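Local coordinates for protein histidine acid phosphatase (Hafnia alvei, PDB 4ARU) that belongs to branch 2 of the histidine phosphatase superfamily and, in this crystal structure, carries L(+)-tartaric acid in its central pocket and a bound potassium ion, at residues 234-237 with 238-242; 16-19 with 20-24; 105-109 with 110-114. All blocks are in the same frame, centred on the assembly; numbering follows the deposited sequence.

Contact 1: residues 234-237 with 238-242; sequences KVAW and GNIHT
Two backbone hydrogen bonds close the turn between Val235 and Asn239. Gly238 N donates to Val235 O at 2.9 Å. One residue on, Asn239 N donates to Ala236 O, also at 2.9 Å. Ala236, Trp237 and Gly238 all have positive phi, so these overlapping turns wind with a left-handed sense.

Two waters extend the network. Water 1 is placed to donate to Val235 O (2.7 Å) and accepts Ile240 N at 3.0 Å. Water 2 donates to Trp237 O at 3.2 Å and takes a proton from Asn239 ND2 at 3.1 Å. Asn239 CG lies beside its own backbone N, anti to the carbonyl carbon (chi1 -65°). This lays the amide against the turn. ND2 also donates to Val171 O, which ties the amide to helix 162-172.

The apolar part is small. Ile240 CD1 reaches back to Ala236 CB at 3.7 Å, and both side chains also rest on Phe224 of helix 213-229. The indole of Trp237 leads away from the turn. Its NE1 donates to Gln38 O, and its ring meets Trp39 edge-to-face.

The contact is thus held mainly by backbone polar groups and water. The carbonyls of Val235 and Ala236 are both taken up by N-H groups three residues on, which holds the chain in one short left-handed turn in the loop before helix 243-262.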
loop_
_atom_site.group_PDB
_atom_site.type_symbol
_atom_site.label_atom_id
_atom_site.label_comp_id
_atom_site.label_asym_id
_atom_site.label_seq_id
_atom_site.Cartn_x
_atom_site.Cartn_y
_atom_site.Cartn_z
ATOM N N LYS A 234 2.374 10.008 -23.157
ATOM C CA LYS A 234 1.136 10.737 -22.889
ATOM C C LYS A 234 0.405 10.185 -21.680
ATOM O O LYS A 234 -0.060 9.031 -21.660
ATOM C CB LYS A 234 0.211 10.702 -24.113
ATOM C CG LYS A 234 0.701 11.566 -25.263
ATOM C CD LYS A 234 0.671 13.037 -24.862
ATOM C CE LYS A 234 0.902 13.991 -26.018
ATOM N NZ LYS A 234 0.937 15.380 -25.456
ATOM N N VAL A 235 0.340 11.020 -20.642
ATOM C CA VAL A 235 -0.363 10.718 -19.394
ATOM C C VAL A 235 -1.682 11.440 -19.430
ATOM O O VAL A 235 -1.730 12.650 -19.654
ATOM C CB VAL A 235 0.463 11.184 -18.169
ATOM C CG1 VAL A 235 -0.330 11.046 -16.891
ATOM C CG2 VAL A 235 1.776 10.400 -18.104
ATOM N N ALA A 236 -2.767 10.704 -19.277
ATOM C CA ALA A 236 -4.076 11.302 -19.286
ATOM C C ALA A 236 -4.235 12.229 -20.500
ATOM O O ALA A 236 -4.789 13.322 -20.414
ATOM C CB ALA A 236 -4.342 12.043 -17.992
ATOM N N TRP A 237 -3.775 11.762 -21.655
ATOM C CA TRP A 237 -3.936 12.501 -22.908
ATOM C C TRP A 237 -3.403 13.933 -22.899
ATOM O O TRP A 237 -3.902 14.804 -23.601
ATOM C CB TRP A 237 -5.393 12.439 -23.419
ATOM C CG TRP A 237 -5.919 11.021 -23.302
ATOM C CD1 TRP A 237 -5.671 10.007 -24.157
ATOM C CD2 TRP A 237 -6.716 10.480 -22.258
ATOM N NE1 TRP A 237 -6.231 8.854 -23.705
ATOM C CE2 TRP A 237 -6.881 9.109 -22.525
ATOM C CE3 TRP A 237 -7.281 11.016 -21.103
ATOM C CZ2 TRP A 237 -7.603 8.268 -21.689
ATOM C CZ3 TRP A 237 -8.000 10.148 -20.271
ATOM C CH2 TRP A 237 -8.164 8.819 -20.589
ATOM N N GLY A 238 -2.389 14.151 -22.078
ATOM C CA GLY A 238 -1.782 15.445 -21.916
ATOM C C GLY A 238 -2.580 16.435 -21.071
ATOM O O GLY A 238 -2.231 17.609 -21.059
ATOM N N ASN A 239 -3.572 15.976 -20.316
ATOM C CA ASN A 239 -4.492 16.857 -19.630
ATOM C C ASN A 239 -4.210 17.127 -18.164
ATOM O O ASN A 239 -4.990 17.852 -17.572
ATOM C CB ASN A 239 -5.907 16.361 -19.807
ATOM C CG ASN A 239 -6.357 16.427 -21.234
ATOM O OD1 ASN A 239 -5.843 17.235 -22.004
ATOM N ND2 ASN A 239 -7.310 15.572 -21.606
ATOM N N ILE A 240 -3.104 16.623 -17.622
ATOM C CA ILE A 240 -2.688 16.941 -16.242
ATOM C C ILE A 240 -1.408 17.780 -16.338
ATOM O O ILE A 240 -0.370 17.329 -16.877
ATOM C CB ILE A 240 -2.493 15.688 -15.372
ATOM C CG1 ILE A 240 -3.735 14.829 -15.391
ATOM C CG2 ILE A 240 -2.142 16.141 -13.959
ATOM C CD1 ILE A 240 -3.514 13.493 -14.730
ATOM N N HIS A 241 -1.504 19.019 -15.874
ATOM C CA HIS A 241 -0.455 20.020 -16.086
ATOM C C HIS A 241 0.227 20.461 -14.790
ATOM O O HIS A 241 1.398 20.894 -14.842
ATOM C CB HIS A 241 -1.010 21.270 -16.790
ATOM C CG HIS A 241 -1.500 21.005 -18.175
ATOM N ND1 HIS A 241 -2.815 20.708 -18.445
ATOM C CD2 HIS A 241 -0.850 20.963 -19.361
ATOM C CE1 HIS A 241 -2.959 20.488 -19.738
ATOM N NE2 HIS A 241 -1.782 20.637 -20.317
ATOM N N THR A 242 -0.465 20.362 -13.652
ATOM C CA THR A 242 0.034 20.973 -12.419
ATOM C C THR A 242 -0.034 20.050 -11.216
ATOM O O THR A 242 -0.754 19.065 -11.161
ATOM C CB THR A 242 -0.757 22.220 -12.052
ATOM O OG1 THR A 242 -2.043 21.824 -11.605
ATOM C CG2 THR A 242 -0.900 23.177 -13.223
HETATM O O HOH W 1 -0.812 14.971 -18.647
HETATM O O HOH W 2 -6.856 15.541 -24.707
#

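Contact 2: residues 16-19 with 20-24; sequences LSRH and GVRAP. With TLA (L(+)-tartaric acid), chain B.
Arg18, His19 and Arg22 belong to the RHGxRxP signature of histidine acid phosphatases, here at the end of strand 9-18. Their polar ends converge on L(+)-tartaric acid, probably carried over from the crystallisation liquor.

One carboxylate of the ligand takes four of the five bonds from this stretch. The extended Arg18 chain presents two N-H groups to it: NE donates to O41 at 2.8 Å and NH2 to O4 at 2.7 Å. Arg22 reaches the same O4 from another direction, with NE at 2.8 Å and NH2 at 3.0 Å. O4 therefore receives three N-H groups from two arginines. The two NH2 atoms of Arg18 and Arg22 come to 3.9 Å of each other, bridged by this shared anion.

The imidazole of His19 is held at both nitrogens. ND1 donates to Gly20 O at 2.9 Å in a nearly straight bond (171°), lying in the ring plane and on a carbonyl lone pair. NE2 pairs with the ligand hydroxyl O2 at 2.7 Å. The first torsion of His19 sets CG between the backbone N and the carbonyl carbon (chi1 58°), which brings the ND1 edge of the ring round to Gly20 O. Arg18 CG covers one face of the ring. Arg22 CD meets CE1 at 3.5 Å, with the ring and guanidinium planes 55° apart.

Asp307, His306 and Arg94 complete the ligand's polar surroundings, and Glu222 forms a salt bridge with Arg18. Strand 9-18 lies parallel to strand 300-305 in the central sheet, helix 93-106 touches His19 and Arg22, and helix 213-229 packs on Val21, Arg22 and Pro24.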
loop_
_atom_site.group_PDB
_atom_site.type_symbol
_atom_site.label_atom_id
_atom_site.label_comp_id
_atom_site.label_asym_id
_atom_site.label_seq_id
_atom_site.Cartn_x
_atom_site.Cartn_y
_atom_site.Cartn_z
ATOM N N LEU A 16 6.425 -3.712 4.881
ATOM C CA LEU A 16 5.194 -4.088 4.176
ATOM C C LEU A 16 5.112 -3.148 2.996
ATOM O O LEU A 16 4.838 -1.942 3.127
ATOM C CB LEU A 16 3.953 -3.971 5.098
ATOM C CG LEU A 16 2.663 -4.203 4.327
ATOM C CD1 LEU A 16 2.564 -5.619 3.762
ATOM C CD2 LEU A 16 1.467 -3.958 5.208
ATOM N N SER A 17 5.444 -3.682 1.825
ATOM C CA SER A 17 5.597 -2.899 0.624
ATOM C C SER A 17 4.462 -3.119 -0.348
ATOM O O SER A 17 4.068 -4.263 -0.581
ATOM C CB SER A 17 6.878 -3.299 -0.101
ATOM O OG SER A 17 7.160 -2.437 -1.183
ATOM N N ARG A 18 3.988 -2.066 -1.001
ATOM C CA ARG A 18 3.171 -2.265 -2.200
ATOM C C ARG A 18 4.069 -2.747 -3.313
ATOM O O ARG A 18 5.246 -2.379 -3.397
ATOM C CB ARG A 18 2.506 -0.980 -2.607
ATOM C CG ARG A 18 1.501 -1.088 -3.750
ATOM C CD ARG A 18 0.820 0.236 -4.025
ATOM N NE ARG A 18 -0.082 0.077 -5.159
ATOM C CZ ARG A 18 -0.410 1.015 -6.016
ATOM N NH1 ARG A 18 -0.020 2.275 -5.858
ATOM N NH2 ARG A 18 -1.171 0.710 -7.059
ATOM N N HIS A 19 3.518 -3.548 -4.210
ATOM C CA HIS A 19 4.232 -3.865 -5.438
ATOM C C HIS A 19 4.545 -2.643 -6.280
ATOM O O HIS A 19 4.081 -1.520 -6.042
ATOM C CB HIS A 19 3.401 -4.841 -6.298
ATOM C CG HIS A 19 2.056 -4.323 -6.657
ATOM N ND1 HIS A 19 1.830 -3.304 -7.556
ATOM C CD2 HIS A 19 0.844 -4.671 -6.167
ATOM C CE1 HIS A 19 0.533 -3.042 -7.605
ATOM N NE2 HIS A 19 -0.085 -3.878 -6.785
ATOM N N GLY A 20 5.378 -2.858 -7.272
ATOM C CA GLY A 20 5.762 -1.816 -8.169
ATOM C C GLY A 20 4.751 -1.442 -9.246
ATOM O O GLY A 20 3.642 -1.901 -9.290
ATOM N N VAL A 21 5.161 -0.528 -10.101
ATOM C CA VAL A 21 4.340 0.004 -11.189
ATOM C C VAL A 21 3.843 -1.145 -12.029
ATOM O O VAL A 21 4.628 -1.957 -12.511
ATOM C CB VAL A 21 5.100 1.026 -12.039
ATOM C CG1 VAL A 21 4.267 1.479 -13.217
ATOM C CG2 VAL A 21 5.551 2.218 -11.210
ATOM N N ARG A 22 2.521 -1.178 -12.203
ATOM C CA ARG A 22 1.838 -2.196 -12.975
ATOM C C ARG A 22 0.916 -1.583 -14.000
ATOM O O ARG A 22 0.477 -0.422 -13.864
ATOM C CB ARG A 22 0.986 -3.014 -12.023
ATOM C CG ARG A 22 -0.039 -2.245 -11.187
ATOM C CD ARG A 22 -1.225 -3.077 -10.676
ATOM N NE ARG A 22 -2.142 -2.287 -9.861
ATOM C CZ ARG A 22 -3.053 -1.441 -10.339
ATOM N NH1 ARG A 22 -3.173 -1.290 -11.651
ATOM N NH2 ARG A 22 -3.841 -0.748 -9.513
ATOM N N ALA A 23 0.570 -2.388 -14.984
ATOM C CA ALA A 23 -0.528 -2.065 -15.877
ATOM C C ALA A 23 -1.843 -2.080 -15.066
ATOM O O ALA A 23 -1.962 -2.706 -14.002
ATOM C CB ALA A 23 -0.598 -3.054 -17.001
ATOM N N PRO A 24 -2.875 -1.423 -15.590
ATOM C CA PRO A 24 -4.181 -1.510 -14.960
ATOM C C PRO A 24 -4.593 -2.955 -14.726
ATOM O O PRO A 24 -4.338 -3.808 -15.584
ATOM C CB PRO A 24 -5.099 -0.833 -15.990
ATOM C CG PRO A 24 -4.200 0.161 -16.689
ATOM C CD PRO A 24 -2.892 -0.579 -16.786
HETATM O O1 TLA B . -4.678 -6.429 -6.108
HETATM O O11 TLA B . -6.017 -4.815 -6.949
HETATM C C1 TLA B . -4.891 -5.274 -6.596
HETATM C C2 TLA B . -3.707 -4.390 -6.823
HETATM O O2 TLA B . -2.512 -5.069 -6.464
HETATM C C3 TLA B . -3.858 -3.141 -5.940
HETATM O O3 TLA B . -4.164 -3.461 -4.594
HETATM C C4 TLA B . -2.612 -2.299 -6.021
HETATM O O4 TLA B . -2.356 -1.754 -7.134
HETATM O O41 TLA B . -1.866 -2.125 -5.013
#

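Contact 3: residues 105-109 with 110-114; sequences GLAPQ and CDLAI
Ala107 meets Cys110 and Leu112 just where helix 93-106 has ended. It is the first residue to leave helical geometry, and it opens a type II beta turn that runs to Cys110. Its carbonyl O accepts Cys110 N at 3.1 Å, the bond that closes the turn. Water 3 is placed to donate to Ala107 O (2.8 Å) or to Cys110 O (2.7 Å).

The methyl of Ala107 carries the apolar contact. CB lies 3.6 Å from Cys110 SG and 3.9 Å from Leu112 CD1. Cys110 keeps SG beside its own backbone N (chi1 -62°), which turns the sulfur back toward Ala107. Pro108 and Gln109 fill the two central places of the turn. Gln109 has the positive phi that the second of these places requires in a type II turn. Both side chains start away from the following segment. Beyond the turn, Asp111 is the centre of an inverse gamma turn, whose Leu112 N to Cys110 O bond is weak.

Cys110 is joined to Cys79 by a disulfide, and Pro80 touches both Ala107 and Cys110. Leu112 folds back on Leu103 of helix 93-106, and Ile114 packs between that helix and strand 85-89. The chain then enters strand 115-116, parallel to 85-89.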
loop_
_atom_site.group_PDB
_atom_site.type_symbol
_atom_site.label_atom_id
_atom_site.label_comp_id
_atom_site.label_asym_id
_atom_site.label_seq_id
_atom_site.Cartn_x
_atom_site.Cartn_y
_atom_site.Cartn_z
ATOM N N GLY A 105 18.006 -5.318 -5.889
ATOM C CA GLY A 105 18.518 -4.017 -5.479
ATOM C C GLY A 105 19.226 -4.060 -4.138
ATOM O O GLY A 105 20.246 -3.435 -3.941
ATOM N N LEU A 106 18.663 -4.814 -3.215
ATOM C CA LEU A 106 19.243 -4.966 -1.876
ATOM C C LEU A 106 20.558 -5.665 -1.889
ATOM O O LEU A 106 21.487 -5.302 -1.123
ATOM C CB LEU A 106 18.280 -5.719 -0.962
ATOM C CG LEU A 106 18.699 -5.745 0.521
ATOM C CD1 LEU A 106 18.183 -4.524 1.212
ATOM C CD2 LEU A 106 18.224 -7.018 1.226
ATOM N N ALA A 107 20.683 -6.679 -2.754
ATOM C CA ALA A 107 21.815 -7.611 -2.733
ATOM C C ALA A 107 22.096 -8.103 -4.139
ATOM O O ALA A 107 21.825 -9.247 -4.480
ATOM C CB ALA A 107 21.504 -8.759 -1.790
ATOM N N PRO A 108 22.641 -7.209 -4.975
ATOM C CA PRO A 108 22.809 -7.557 -6.364
ATOM C C PRO A 108 23.700 -8.774 -6.541
ATOM O O PRO A 108 24.752 -8.873 -5.917
ATOM C CB PRO A 108 23.461 -6.315 -6.963
ATOM C CG PRO A 108 23.269 -5.239 -5.997
ATOM C CD PRO A 108 23.067 -5.834 -4.653
ATOM N N GLN A 109 23.261 -9.691 -7.389
ATOM C CA GLN A 109 24.047 -10.884 -7.697
ATOM C C GLN A 109 24.314 -11.769 -6.472
ATOM O O GLN A 109 25.277 -12.530 -6.424
ATOM C CB GLN A 109 25.379 -10.466 -8.352
ATOM C CG GLN A 109 25.206 -9.342 -9.386
ATOM C CD GLN A 109 24.252 -9.749 -10.475
ATOM O OE1 GLN A 109 23.489 -8.948 -11.017
ATOM N NE2 GLN A 109 24.271 -11.042 -10.792
ATOM N N CYS A 110 23.464 -11.644 -5.457
ATOM C CA CYS A 110 23.510 -12.548 -4.347
ATOM C C CYS A 110 22.452 -13.605 -4.630
ATOM O O CYS A 110 21.374 -13.278 -5.145
ATOM C CB CYS A 110 23.221 -11.778 -3.050
ATOM S SG CYS A 110 24.528 -10.490 -2.795
ATOM N N ASP A 111 22.722 -14.834 -4.241
ATOM C CA ASP A 111 21.815 -15.908 -4.633
ATOM C C ASP A 111 20.722 -16.066 -3.580
ATOM O O ASP A 111 20.784 -16.895 -2.673
ATOM C CB ASP A 111 22.583 -17.186 -4.881
ATOM C CG ASP A 111 22.075 -17.972 -6.068
ATOM O OD1 ASP A 111 20.978 -17.726 -6.596
ATOM O OD2 ASP A 111 22.826 -18.883 -6.427
ATOM N N LEU A 112 19.722 -15.195 -3.704
ATOM C CA LEU A 112 18.590 -15.153 -2.797
ATOM C C LEU A 112 17.338 -15.360 -3.620
ATOM O O LEU A 112 17.297 -15.014 -4.777
ATOM C CB LEU A 112 18.544 -13.815 -2.096
ATOM C CG LEU A 112 19.773 -13.482 -1.239
ATOM C CD1 LEU A 112 19.718 -12.081 -0.627
ATOM C CD2 LEU A 112 19.959 -14.525 -0.155
ATOM N N ALA A 113 16.305 -15.917 -2.993
ATOM C CA ALA A 113 15.050 -16.184 -3.678
ATOM C C ALA A 113 13.943 -15.835 -2.746
ATOM O O ALA A 113 14.081 -15.892 -1.535
ATOM C CB ALA A 113 14.947 -17.657 -4.062
ATOM N N ILE A 114 12.805 -15.493 -3.316
ATOM C CA ILE A 114 11.617 -15.201 -2.515
ATOM C C ILE A 114 10.881 -16.444 -2.055
ATOM O O ILE A 114 11.122 -17.550 -2.530
ATOM C CB ILE A 114 10.613 -14.324 -3.309
ATOM C CG1 ILE A 114 9.948 -15.081 -4.443
ATOM C CG2 ILE A 114 11.280 -13.055 -3.840
ATOM C CD1 ILE A 114 8.758 -14.348 -5.033
HETATM O O HOH W 3 19.727 -11.153 -4.574
#

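In the fold
Contact 2 holds the ligand pocket near the middle of the molecule, and the other two lie toward the surface. Its centre is about 21 Å from that of contact 1 and about 19 Å from that of contact 3. Contacts 1 and 3 are about 37 Å apart between centres. None of the three touch; the nearest atoms of contacts 1 and 2 are about 10 Å apart. Helices supply the links. Helix 213-229 packs on both contact 1 and contact 2. Helix 93-106 carries Arg94 at the tartaric acid and runs out into contact 3. An ion modelled as sodium lies about 3 Å from the side chain of Arg22 and about 13 Å from that of Trp237.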